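PDB 5FOO: 6-phospho-beta-d glycosidase from Streptococcus pyogenes, which probably hydrolyses 6-phospho-beta-glucosides as a glycoside hydrolase of family 1, here with 6-phosphocyclophellitol in its pocket. Local coordinates for residues A[413-418]-A[451-456]. The protein carries 1 engineered substitution. Residues are numbered along the deposited sequence; the frame is centred on the assembly and turned at random.
With JAZ (6-phosphocyclophellitol), chain G.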
loop_
_atom_site.group_PDB
_atom_site.type_symbol
_atom_site.label_atom_id
_atom_site.label_comp_id
_atom_site.label_asym_id
_atom_site.label_seq_id
_atom_site.Cartn_x
_atom_site.Cartn_y
_atom_site.Cartn_z
ATOM N N TYR A 413 -11.716 -2.818 -7.178
ATOM C CA TYR A 413 -11.128 -3.906 -6.396
ATOM C C TYR A 413 -9.871 -4.387 -7.097
ATOM O O TYR A 413 -9.877 -4.747 -8.271
ATOM C CB TYR A 413 -12.132 -5.014 -6.303
ATOM C CG TYR A 413 -11.656 -6.234 -5.563
ATOM C CD1 TYR A 413 -11.561 -6.262 -4.173
ATOM C CD2 TYR A 413 -11.300 -7.360 -6.243
ATOM C CE1 TYR A 413 -11.157 -7.399 -3.519
ATOM C CE2 TYR A 413 -10.903 -8.479 -5.587
ATOM C CZ TYR A 413 -10.818 -8.506 -4.241
ATOM O OH TYR A 413 -10.373 -9.685 -3.668
ATOM N N HIS A 414 -8.762 -4.310 -6.393
ATOM C CA HIS A 414 -7.480 -4.738 -6.891
ATOM C C HIS A 414 -6.975 -5.916 -5.961
ATOM O O HIS A 414 -6.809 -5.769 -4.764
ATOM C CB HIS A 414 -6.479 -3.548 -6.906
ATOM C CG HIS A 414 -6.456 -2.759 -8.177
ATOM N ND1 HIS A 414 -5.467 -1.850 -8.464
ATOM C CD2 HIS A 414 -7.275 -2.775 -9.263
ATOM C CE1 HIS A 414 -5.680 -1.329 -9.661
ATOM N NE2 HIS A 414 -6.777 -1.879 -10.162
ATOM N N VAL A 415 -6.692 -7.046 -6.575
ATOM C CA VAL A 415 -6.116 -8.183 -5.934
ATOM C C VAL A 415 -4.595 -7.924 -5.724
ATOM O O VAL A 415 -3.857 -7.594 -6.649
ATOM C CB VAL A 415 -6.286 -9.464 -6.771
ATOM C CG1 VAL A 415 -5.669 -10.629 -5.992
ATOM C CG2 VAL A 415 -7.756 -9.758 -7.046
ATOM N N TRP A 416 -4.132 -8.130 -4.494
ATOM C CA TRP A 416 -2.714 -8.325 -4.255
ATOM C C TRP A 416 -2.301 -9.805 -4.436
ATOM O O TRP A 416 -2.800 -10.630 -3.649
ATOM C CB TRP A 416 -2.283 -7.834 -2.886
ATOM C CG TRP A 416 -0.787 -7.832 -2.843
ATOM C CD1 TRP A 416 0.062 -8.883 -2.502
ATOM C CD2 TRP A 416 0.011 -6.774 -3.200
ATOM N NE1 TRP A 416 1.367 -8.504 -2.677
ATOM C CE2 TRP A 416 1.372 -7.200 -3.067
ATOM C CE3 TRP A 416 -0.259 -5.462 -3.585
ATOM C CZ2 TRP A 416 2.424 -6.369 -3.350
ATOM C CZ3 TRP A 416 0.789 -4.624 -3.857
ATOM C CH2 TRP A 416 2.114 -5.055 -3.726
ATOM N N THR A 417 -1.978 -10.180 -5.654
ATOM C CA THR A 417 -1.076 -9.489 -6.564
ATOM C C THR A 417 -1.280 -10.216 -7.913
ATOM O O THR A 417 -1.575 -11.417 -7.919
ATOM C CB THR A 417 0.357 -9.347 -6.110
ATOM O OG1 THR A 417 0.966 -8.301 -6.874
ATOM C CG2 THR A 417 1.094 -10.658 -6.280
ATOM N N PRO A 418 -1.172 -9.516 -9.046
ATOM C CA PRO A 418 -1.385 -10.277 -10.282
ATOM C C PRO A 418 -0.444 -11.468 -10.509
ATOM O O PRO A 418 -0.891 -12.538 -10.885
ATOM C CB PRO A 418 -1.154 -9.230 -11.366
ATOM C CG PRO A 418 -1.662 -8.020 -10.734
ATOM C CD PRO A 418 -1.136 -8.068 -9.334
ATOM N N TYR A 451 -8.351 -17.515 -13.742
ATOM C CA TYR A 451 -9.517 -17.796 -14.593
ATOM C C TYR A 451 -10.795 -17.501 -13.851
ATOM O O TYR A 451 -11.768 -17.035 -14.455
ATOM C CB TYR A 451 -9.496 -19.225 -15.194
ATOM C CG TYR A 451 -8.296 -19.380 -16.083
ATOM C CD1 TYR A 451 -8.211 -18.697 -17.320
ATOM C CD2 TYR A 451 -7.226 -20.155 -15.691
ATOM C CE1 TYR A 451 -7.084 -18.802 -18.119
ATOM C CE2 TYR A 451 -6.094 -20.250 -16.456
ATOM C CZ TYR A 451 -6.033 -19.575 -17.653
ATOM O OH TYR A 451 -4.912 -19.709 -18.375
ATOM N N TRP A 452 -10.817 -17.690 -12.547
ATOM C CA TRP A 452 -11.997 -17.318 -11.802
ATOM C C TRP A 452 -12.185 -15.791 -11.802
ATOM O O TRP A 452 -13.332 -15.289 -11.997
ATOM C CB TRP A 452 -11.992 -17.861 -10.397
ATOM C CG TRP A 452 -13.085 -17.313 -9.518
ATOM C CD1 TRP A 452 -14.363 -17.805 -9.339
ATOM C CD2 TRP A 452 -12.963 -16.188 -8.659
ATOM N NE1 TRP A 452 -15.048 -16.997 -8.455
ATOM C CE2 TRP A 452 -14.205 -16.005 -8.027
ATOM C CE3 TRP A 452 -11.914 -15.280 -8.391
ATOM C CZ2 TRP A 452 -14.426 -14.968 -7.128
ATOM C CZ3 TRP A 452 -12.136 -14.251 -7.503
ATOM C CH2 TRP A 452 -13.379 -14.114 -6.862
ATOM N N PHE A 453 -11.093 -15.050 -11.598
ATOM C CA PHE A 453 -11.209 -13.609 -11.449
ATOM C C PHE A 453 -11.509 -13.013 -12.824
ATOM O O PHE A 453 -12.176 -12.024 -12.911
ATOM C CB PHE A 453 -9.914 -13.011 -10.873
ATOM C CG PHE A 453 -10.009 -11.544 -10.560
ATOM C CD1 PHE A 453 -10.882 -11.104 -9.600
ATOM C CD2 PHE A 453 -9.184 -10.629 -11.181
ATOM C CE1 PHE A 453 -10.980 -9.752 -9.286
ATOM C CE2 PHE A 453 -9.206 -9.282 -10.823
ATOM C CZ PHE A 453 -10.154 -8.850 -9.925
ATOM N N LYS A 454 -10.998 -13.633 -13.886
ATOM C CA LYS A 454 -11.300 -13.243 -15.266
ATOM C C LYS A 454 -12.794 -13.181 -15.535
ATOM O O LYS A 454 -13.285 -12.220 -16.130
ATOM C CB LYS A 454 -10.622 -14.172 -16.269
ATOM C CG LYS A 454 -10.905 -13.849 -17.742
ATOM C CD LYS A 454 -10.585 -15.016 -18.679
ATOM C CE LYS A 454 -10.994 -14.659 -20.109
ATOM N NZ LYS A 454 -10.265 -15.540 -21.056
ATOM N N LYS A 455 -13.494 -14.226 -15.099
ATOM C CA LYS A 455 -14.918 -14.309 -15.173
ATOM C C LYS A 455 -15.624 -13.190 -14.428
ATOM O O LYS A 455 -16.543 -12.565 -14.953
ATOM C CB LYS A 455 -15.398 -15.669 -14.635
ATOM C CG LYS A 455 -16.848 -15.949 -14.999
ATOM C CD LYS A 455 -17.266 -17.332 -14.562
ATOM C CE LYS A 455 -18.733 -17.561 -14.906
ATOM N NZ LYS A 455 -19.100 -19.008 -14.791
ATOM N N VAL A 456 -15.262 -13.006 -13.168
ATOM C CA VAL A 456 -15.784 -11.936 -12.358
ATOM C C VAL A 456 -15.584 -10.526 -12.998
ATOM O O VAL A 456 -16.500 -9.744 -13.034
ATOM C CB VAL A 456 -15.146 -11.929 -10.949
ATOM C CG1 VAL A 456 -15.592 -10.729 -10.171
ATOM C CG2 VAL A 456 -15.487 -13.212 -10.181
HETATM C C2 JAZ G . 2.845 -6.639 0.577
HETATM C C3 JAZ G . 2.472 -5.298 -0.090
HETATM C C4 JAZ G . 1.707 -4.408 0.883
HETATM C C5 JAZ G . 0.438 -5.067 1.403
HETATM C C6 JAZ G . 0.743 -6.440 1.961
HETATM C C7 JAZ G . 1.537 -7.308 0.984
HETATM C C8 JAZ G . 1.712 -8.738 1.487
HETATM O O9 JAZ G . 2.477 -8.673 2.687
HETATM P P10 JAZ G . 3.435 -9.886 3.057
HETATM O O11 JAZ G . 4.092 -9.444 4.317
HETATM O O12 JAZ G . 4.257 -10.295 1.907
HETATM O O13 JAZ G . 2.549 -11.032 3.285
HETATM O O14 JAZ G . 1.409 -6.312 3.223
HETATM O O15 JAZ G . 3.502 -7.506 -0.354
HETATM O O16 JAZ G . 3.680 -4.667 -0.437
HETATM O O17 JAZ G . 1.400 -3.168 0.268
#
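F453 reaches from helix 448-459 to strand 410-416 and meets the side chains of V415 and Y413, two residues on the same side of the strand. Its CG is anti to the backbone N (chi1 -174°), which sends the ring out from the helix so that its far end, CE1 and CZ, does most of the touching. V415 lays one methyl over a face of this ring: CG2 stands 4.0 Å from the F453 ring centroid and 16° off the ring normal, a CH-pi contact displaced toward the rim, with V415 CG2 3.9 Å from F453 CZ. The other methyl, CG1, is the one anti to the backbone N, leaving CG2 beside that N and facing the phenyl ring. Y413 meets the same phenyl with its ring edge: Y413 CD2 lies 3.9 Å from F453 CE1, which sits near the plane of the tyrosine ring. The F453 ring also meets H70, with the planes at about 85°. No hydrogen bond crosses the contact, and all three touching side chains are buried; the phenol OH of Y413 is hydrogen-bonded to N367 OD1.

The next residue, W416, turns to the opposite side, toward the active site, where C3 of 6-phosphocyclophellitol lies over one face of its indole, 3.4 Å from W416 CZ2. Strand 410-416 is the eighth of the TIM barrel and pairs with strands 9-13 and 362-367, closing the ring, while helix 448-459 packs outside it. Y413 and W452 also touch helix 387-405.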